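Universal stress protein (Archaeoglobus fulgidus, PDB 6HCD) is of unknown function but belongs to the universal stress protein A family, whose members probably help cells withstand stress, many of them by binding nucleotide. Local coordinates at residues P26-V31 with D114-I119. Residues are numbered along the deposited sequence; the frame is centred on the assembly and turned at random.
Sequences PIVVAV and DEVDAI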
loop_
_atom_site.group_PDB
_atom_site.type_symbol
_atom_site.label_atom_id
_atom_site.label_comp_id
_atom_site.label_asym_id
_atom_site.label_seq_id
_atom_site.Cartn_x
_atom_site.Cartn_y
_atom_site.Cartn_z
ATOM N N PRO A 26 3.837 14.146 -6.562
ATOM C CA PRO A 26 2.902 14.247 -5.439
ATOM C C PRO A 26 2.556 12.892 -4.802
ATOM O O PRO A 26 2.784 11.805 -5.414
ATOM C CB PRO A 26 1.654 14.825 -6.110
ATOM C CG PRO A 26 1.701 14.270 -7.523
ATOM C CD PRO A 26 3.178 14.224 -7.881
ATOM N N ILE A 27 1.956 12.972 -3.614
ATOM C CA ILE A 27 1.191 11.875 -3.051
ATOM C C ILE A 27 -0.233 12.001 -3.614
ATOM O O ILE A 27 -0.843 13.066 -3.498
ATOM C CB ILE A 27 1.197 11.950 -1.504
ATOM C CG1 ILE A 27 2.593 11.779 -0.901
ATOM C CG2 ILE A 27 0.203 10.973 -0.892
ATOM C CD1 ILE A 27 3.177 10.395 -1.107
ATOM N N VAL A 28 -0.764 10.920 -4.188
ATOM C CA VAL A 28 -2.140 10.891 -4.682
ATOM C C VAL A 28 -2.983 10.128 -3.664
ATOM O O VAL A 28 -2.603 9.039 -3.259
ATOM C CB VAL A 28 -2.229 10.233 -6.073
ATOM C CG1 VAL A 28 -3.657 9.905 -6.479
ATOM C CG2 VAL A 28 -1.547 11.089 -7.123
ATOM N N VAL A 29 -4.111 10.711 -3.259
ATOM C CA VAL A 29 -5.003 10.066 -2.332
ATOM C C VAL A 29 -6.387 10.001 -2.987
ATOM O O VAL A 29 -6.888 10.992 -3.499
ATOM C CB VAL A 29 -5.005 10.760 -0.955
ATOM C CG1 VAL A 29 -5.370 12.228 -1.033
ATOM C CG2 VAL A 29 -5.901 10.024 0.015
ATOM N N ALA A 30 -6.956 8.789 -3.042
ATOM C CA ALA A 30 -8.278 8.556 -3.575
ATOM C C ALA A 30 -9.277 8.516 -2.412
ATOM O O ALA A 30 -9.102 7.752 -1.482
ATOM C CB ALA A 30 -8.294 7.276 -4.364
ATOM N N VAL A 31 -10.324 9.341 -2.487
ATOM C CA VAL A 31 -11.348 9.395 -1.437
ATOM C C VAL A 31 -12.725 9.173 -2.068
ATOM O O VAL A 31 -13.025 9.747 -3.115
ATOM C CB VAL A 31 -11.291 10.720 -0.652
ATOM C CG1 VAL A 31 -10.006 10.832 0.144
ATOM C CG2 VAL A 31 -11.476 11.919 -1.549
ATOM N N ASP A 114 -0.165 7.849 -12.781
ATOM C CA ASP A 114 0.904 7.780 -13.817
ATOM C C ASP A 114 1.098 9.154 -14.476
ATOM O O ASP A 114 2.218 9.584 -14.714
ATOM C CB ASP A 114 0.599 6.694 -14.848
ATOM C CG ASP A 114 0.760 5.283 -14.320
ATOM O OD1 ASP A 114 1.393 5.120 -13.251
ATOM O OD2 ASP A 114 0.230 4.354 -14.970
ATOM N N GLU A 115 -0.007 9.853 -14.749
ATOM C CA GLU A 115 0.024 11.139 -15.454
ATOM C C GLU A 115 0.789 12.185 -14.628
ATOM O O GLU A 115 1.465 13.024 -15.201
ATOM C CB GLU A 115 -1.392 11.614 -15.777
ATOM C CG GLU A 115 -2.051 10.818 -16.891
ATOM C CD GLU A 115 -3.570 10.749 -16.853
ATOM O OE1 GLU A 115 -4.183 11.516 -16.106
ATOM O OE2 GLU A 115 -4.129 9.911 -17.564
ATOM N N VAL A 116 0.667 12.145 -13.295
ATOM C CA VAL A 116 1.295 13.149 -12.426
ATOM C C VAL A 116 2.596 12.607 -11.819
ATOM O O VAL A 116 3.198 13.283 -10.984
ATOM C CB VAL A 116 0.340 13.670 -11.337
ATOM C CG1 VAL A 116 -0.924 14.239 -11.950
ATOM C CG2 VAL A 116 0.023 12.609 -10.293
ATOM N N ASP A 117 3.016 11.405 -12.225
ATOM C CA ASP A 117 4.239 10.764 -11.741
ATOM C C ASP A 117 4.241 10.703 -10.203
ATOM O O ASP A 117 5.210 11.115 -9.558
ATOM C CB ASP A 117 5.486 11.474 -12.277
ATOM C CG ASP A 117 6.776 10.679 -12.118
ATOM O OD1 ASP A 117 6.710 9.444 -12.033
ATOM O OD2 ASP A 117 7.844 11.305 -12.073
ATOM N N ALA A 118 3.146 10.176 -9.630
ATOM C CA ALA A 118 2.933 10.141 -8.181
ATOM C C ALA A 118 4.003 9.275 -7.511
ATOM O O ALA A 118 4.456 8.259 -8.094
ATOM C CB ALA A 118 1.550 9.599 -7.880
ATOM N N ILE A 119 4.388 9.658 -6.292
ATOM C CA ILE A 119 5.301 8.848 -5.469
ATOM C C ILE A 119 4.552 7.582 -5.028
ATOM O O ILE A 119 5.118 6.484 -4.976
ATOM C CB ILE A 119 5.809 9.646 -4.249
ATOM C CG1 ILE A 119 6.683 10.830 -4.664
ATOM C CG2 ILE A 119 6.541 8.728 -3.282
ATOM C CD1 ILE A 119 7.120 11.727 -3.529
#
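Pro-26 and Ile-119 share the one hydrogen bond across this contact: Ile-119 N donates to Pro-26 O over 2.8 Å, with 157° at the hydrogen and the donor tilted 25° from the carbonyl plane. The same oxygen receives a CA-H...O contact from Ala-118 CA at 3.2 Å, so two successive residues converge on it. The Pro-26 ring can be followed atom by atom: CB makes no close approach to 114-119, CG meets Val-116 CG2 at 3.6 Å, and CD lies 3.2 Å from the backbone oxygen of Val-116. Val-116 CG2 comes within reach of the ring because chi1 of -56° sets it between its own backbone N and carbonyl carbon. From there it also meets Val-28 CG2 at 3.9 Å. That Val-28 methyl, anti to its own carbonyl carbon and beside the backbone N, approaches Ala-118 CB more closely, at 3.5 Å. Ile-27 CB points away from 114-119, yet its CD1 comes to 4.2 Å from Ile-119 CB. With an alanine at Pro-26, the ring atoms CG and CD are gone, which would probably open a gap beside Val-116 CG2. Asp-117, with positive phi, closes helix 105-115 in a Schellman motif, and the chain then leads into strand 120-128. That strand pairs in parallel with strand 27-30, Val-28 bonding to the backbones of Ala-120 and Val-122, while Phe-112 of the helix also packs on Val-28. The contact thus joins a helix-to-strand turn to the start of a central strand in the alpha/beta fold. Its chemistry implies a division of labour: the backbone bond fixes where the two chain segments meet, and apolar contacts of Pro-26, Val-28, Val-116 and Ala-118 pack the helix end against the strand.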